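Local coordinates for protein serine--tRNA ligase (Pyrococcus horikoshii, PDB 2DQ0) that probably attaches serine to tRNA(Ser), and also to tRNA(Sec), at the expense of ATP, working as a homodimeric class II aminoacyl-tRNA synthetase, at residues Leu334-Arg339 with Leu418-Glu423. Sequence-based numbering, arbitrary orientation.
Sequences LEIPYR and LENHQE
H421 drives its ring edge-on into the backbone turn at L334 and E335. H421 NE2 donates to L334 O at 2.9 Å; the bond is fairly straight, and the acceptor lies close to the imidazole plane. With CG anti to its own carbonyl carbon (chi1 -60°), the ring is carried across to that oxygen. Beside NE2, H421 CE1 comes 3.6 Å from E335 CB, again at the ring's edge. The E335 carboxylate stands almost perpendicular to the ring, 88° between the planes, with E335 OE2 4.5 Å from H421 ND1; any charge on the histidine would probably be steadied by it. I336 slants past, its CD1 3.6 Å from H421 NE2. The turn is a Schellman motif closing helix 316-333, E335 having positive phi, and it feeds strand 338-342 of the class II catalytic sheet; H421 follows helix 410-420, so two helix C-terminal ends meet here, in the core domain. An alanine in place of H421 would probably leave L334 O without this donor and open a gap beside I336 CD1 and E335 CB. N420 meets I336 from another side, crossing it obliquely: I336 CG2 is 3.6 Å from N420 ND2, which hydrogen-bonds to W361 O and A416 O. Those bonds fix the amide's rotation and aim N420 OD1 tip to tip at P337, 3.7 Å from P337 CG.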
ATOM      1  N   LEU A 334      -9.056  13.246 -22.618  1.00 53.57           N
ATOM      2  CA  LEU A 334      -7.828  13.786 -22.062  1.00 50.90           C
ATOM      3  C   LEU A 334      -6.985  14.392 -23.195  1.00 54.14           C
ATOM      4  O   LEU A 334      -5.899  14.937 -22.957  1.00 49.04           O
ATOM      5  CB  LEU A 334      -7.059  12.663 -21.364  1.00 45.75           C
ATOM      6  CG  LEU A 334      -7.011  12.648 -19.838  1.00 43.26           C
ATOM      7  CD1 LEU A 334      -8.072  13.522 -19.281  1.00 37.02           C
ATOM      8  CD2 LEU A 334      -7.141  11.238 -19.328  1.00 35.55           C
ATOM      9  N   GLU A 335      -7.501  14.283 -24.421  1.00 53.45           N
ATOM     10  CA  GLU A 335      -6.847  14.812 -25.617  1.00 51.59           C
ATOM     11  C   GLU A 335      -5.429  14.252 -25.768  1.00 51.24           C
ATOM     12  O   GLU A 335      -4.461  15.001 -25.973  1.00 47.71           O
ATOM     13  CB  GLU A 335      -6.791  16.346 -25.560  1.00 53.29           C
ATOM     14  CG  GLU A 335      -8.132  17.051 -25.354  1.00 62.63           C
ATOM     15  CD  GLU A 335      -7.982  18.559 -25.140  1.00 77.73           C
ATOM     16  OE1 GLU A 335      -8.814  19.166 -24.416  1.00 79.63           O
ATOM     17  OE2 GLU A 335      -7.027  19.145 -25.702  1.00 86.56           O
ATOM     18  N   ILE A 336      -5.308  12.932 -25.665  1.00 44.28           N
ATOM     19  CA  ILE A 336      -4.004  12.293 -25.796  1.00 44.91           C
ATOM     20  C   ILE A 336      -3.950  11.401 -27.029  1.00 45.67           C
ATOM     21  O   ILE A 336      -4.592  10.346 -27.079  1.00 45.51           O
ATOM     22  CB  ILE A 336      -3.644  11.442 -24.546  1.00 44.61           C
ATOM     23  CG1 ILE A 336      -3.659  12.320 -23.285  1.00 47.14           C
ATOM     24  CG2 ILE A 336      -2.241  10.842 -24.719  1.00 42.92           C
ATOM     25  CD1 ILE A 336      -2.579  13.425 -23.261  1.00 44.26           C
ATOM     26  N   PRO A 337      -3.175  11.810 -28.040  1.00 42.05           N
ATOM     27  CA  PRO A 337      -3.095  10.982 -29.246  1.00 45.53           C
ATOM     28  C   PRO A 337      -2.467   9.623 -28.900  1.00 42.20           C
ATOM     29  O   PRO A 337      -1.602   9.523 -28.039  1.00 43.36           O
ATOM     30  CB  PRO A 337      -2.278  11.848 -30.212  1.00 39.35           C
ATOM     31  CG  PRO A 337      -1.363  12.620 -29.284  1.00 52.36           C
ATOM     32  CD  PRO A 337      -2.252  12.960 -28.095  1.00 49.49           C
ATOM     33  N   TYR A 338      -2.924   8.574 -29.568  1.00 46.23           N
ATOM     34  CA  TYR A 338      -2.455   7.231 -29.270  1.00 46.06           C
ATOM     35  C   TYR A 338      -2.710   6.299 -30.441  1.00 51.50           C
ATOM     36  O   TYR A 338      -3.278   6.681 -31.468  1.00 57.24           O
ATOM     37  CB  TYR A 338      -3.214   6.698 -28.044  1.00 38.98           C
ATOM     38  CG  TYR A 338      -4.709   6.470 -28.281  1.00 35.51           C
ATOM     39  CD1 TYR A 338      -5.167   5.308 -28.898  1.00 38.56           C
ATOM     40  CD2 TYR A 338      -5.659   7.438 -27.924  1.00 40.75           C
ATOM     41  CE1 TYR A 338      -6.529   5.106 -29.166  1.00 43.15           C
ATOM     42  CE2 TYR A 338      -7.034   7.249 -28.188  1.00 37.87           C
ATOM     43  CZ  TYR A 338      -7.459   6.080 -28.814  1.00 50.71           C
ATOM     44  OH  TYR A 338      -8.794   5.898 -29.126  1.00 46.19           O
ATOM     45  N   ARG A 339      -2.290   5.062 -30.259  1.00 44.69           N
ATOM     46  CA  ARG A 339      -2.491   4.027 -31.245  1.00 49.00           C
ATOM     47  C   ARG A 339      -2.768   2.783 -30.382  1.00 50.34           C
ATOM     48  O   ARG A 339      -2.157   2.619 -29.329  1.00 54.38           O
ATOM     49  CB  ARG A 339      -1.220   3.852 -32.098  1.00 49.61           C
ATOM     50  CG  ARG A 339      -0.050   3.222 -31.360  1.00 43.90           C
ATOM     51  CD  ARG A 339       1.185   3.044 -32.214  1.00 43.02           C
ATOM     52  NE  ARG A 339       2.080   2.110 -31.543  1.00 50.02           N
ATOM     53  CZ  ARG A 339       3.038   1.409 -32.139  1.00 53.84           C
ATOM     54  NH1 ARG A 339       3.786   0.573 -31.430  1.00 37.21           N
ATOM     55  NH2 ARG A 339       3.246   1.541 -33.442  1.00 63.27           N
ATOM     56  N   LEU A 418       1.672  15.632 -19.347  1.00 44.56           N
ATOM     57  CA  LEU A 418       2.763  16.609 -19.286  1.00 45.58           C
ATOM     58  C   LEU A 418       3.470  16.722 -20.638  1.00 47.42           C
ATOM     59  O   LEU A 418       3.750  17.819 -21.121  1.00 44.25           O
ATOM     60  CB  LEU A 418       3.795  16.232 -18.210  1.00 36.75           C
ATOM     61  CG  LEU A 418       3.385  16.282 -16.734  1.00 43.79           C
ATOM     62  CD1 LEU A 418       4.535  15.859 -15.824  1.00 26.86           C
ATOM     63  CD2 LEU A 418       2.964  17.700 -16.410  1.00 35.65           C
ATOM     64  N   GLU A 419       3.757  15.584 -21.252  1.00 41.73           N
ATOM     65  CA  GLU A 419       4.454  15.621 -22.510  1.00 45.95           C
ATOM     66  C   GLU A 419       3.602  16.068 -23.684  1.00 45.48           C
ATOM     67  O   GLU A 419       4.102  16.730 -24.571  1.00 46.80           O
ATOM     68  CB  GLU A 419       5.142  14.268 -22.784  1.00 43.80           C
ATOM     69  CG  GLU A 419       6.449  14.118 -21.977  1.00 37.41           C
ATOM     70  CD  GLU A 419       7.312  12.892 -22.329  1.00 48.20           C
ATOM     71  OE1 GLU A 419       7.242  12.385 -23.479  1.00 42.87           O
ATOM     72  OE2 GLU A 419       8.101  12.456 -21.446  1.00 53.58           O
ATOM     73  N   ASN A 420       2.313  15.765 -23.665  1.00 48.28           N
ATOM     74  CA  ASN A 420       1.442  16.139 -24.775  1.00 39.73           C
ATOM     75  C   ASN A 420       0.811  17.522 -24.703  1.00 48.62           C
ATOM     76  O   ASN A 420       0.380  18.054 -25.730  1.00 53.99           O
ATOM     77  CB  ASN A 420       0.336  15.102 -24.935  1.00 34.59           C
ATOM     78  CG  ASN A 420       0.800  13.879 -25.690  1.00 41.44           C
ATOM     79  OD1 ASN A 420       1.118  13.956 -26.874  1.00 51.68           O
ATOM     80  ND2 ASN A 420       0.852  12.740 -25.007  1.00 39.22           N
ATOM     81  N   HIS A 421       0.752  18.114 -23.512  1.00 42.43           N
ATOM     82  CA  HIS A 421       0.137  19.428 -23.382  1.00 39.86           C
ATOM     83  C   HIS A 421       1.103  20.510 -22.896  1.00 44.64           C
ATOM     84  O   HIS A 421       0.666  21.544 -22.358  1.00 41.08           O
ATOM     85  CB  HIS A 421      -1.079  19.373 -22.445  1.00 36.25           C
ATOM     86  CG  HIS A 421      -2.168  18.449 -22.900  1.00 47.47           C
ATOM     87  ND1 HIS A 421      -2.917  18.677 -24.030  1.00 52.02           N
ATOM     88  CD2 HIS A 421      -2.663  17.315 -22.351  1.00 58.16           C
ATOM     89  CE1 HIS A 421      -3.831  17.731 -24.157  1.00 49.84           C
ATOM     90  NE2 HIS A 421      -3.698  16.891 -23.150  1.00 56.68           N
ATOM     91  N   GLN A 422       2.402  20.276 -23.080  1.00 33.96           N
ATOM     92  CA  GLN A 422       3.409  21.257 -22.676  1.00 39.82           C
ATOM     93  C   GLN A 422       3.548  22.351 -23.736  1.00 46.33           C
ATOM     94  O   GLN A 422       3.235  22.144 -24.898  1.00 43.70           O
ATOM     95  CB  GLN A 422       4.771  20.600 -22.524  1.00 37.26           C
ATOM     96  CG  GLN A 422       5.313  20.070 -23.836  1.00 33.79           C
ATOM     97  CD  GLN A 422       6.669  19.439 -23.661  1.00 46.83           C
ATOM     98  OE1 GLN A 422       7.629  20.112 -23.286  1.00 51.49           O
ATOM     99  NE2 GLN A 422       6.759  18.133 -23.922  1.00 39.44           N
ATOM    100  N   GLU A 423       4.038  23.506 -23.311  1.00 48.31           N
ATOM    101  CA  GLU A 423       4.261  24.635 -24.184  1.00 54.69           C
ATOM    102  C   GLU A 423       5.773  24.859 -24.113  1.00 57.95           C
ATOM    103  O   GLU A 423       6.450  24.187 -23.319  1.00 59.96           O
ATOM    104  CB  GLU A 423       3.462  25.847 -23.681  1.00 53.27           C
ATOM    105  CG  GLU A 423       1.954  25.750 -23.981  1.00 53.39           C
ATOM    106  CD  GLU A 423       1.101  26.808 -23.249  1.00 65.90           C
ATOM    107  OE1 GLU A 423       1.639  27.534 -22.374  1.00 63.51           O
ATOM    108  OE2 GLU A 423      -0.119  26.904 -23.543  1.00 59.76           O
TER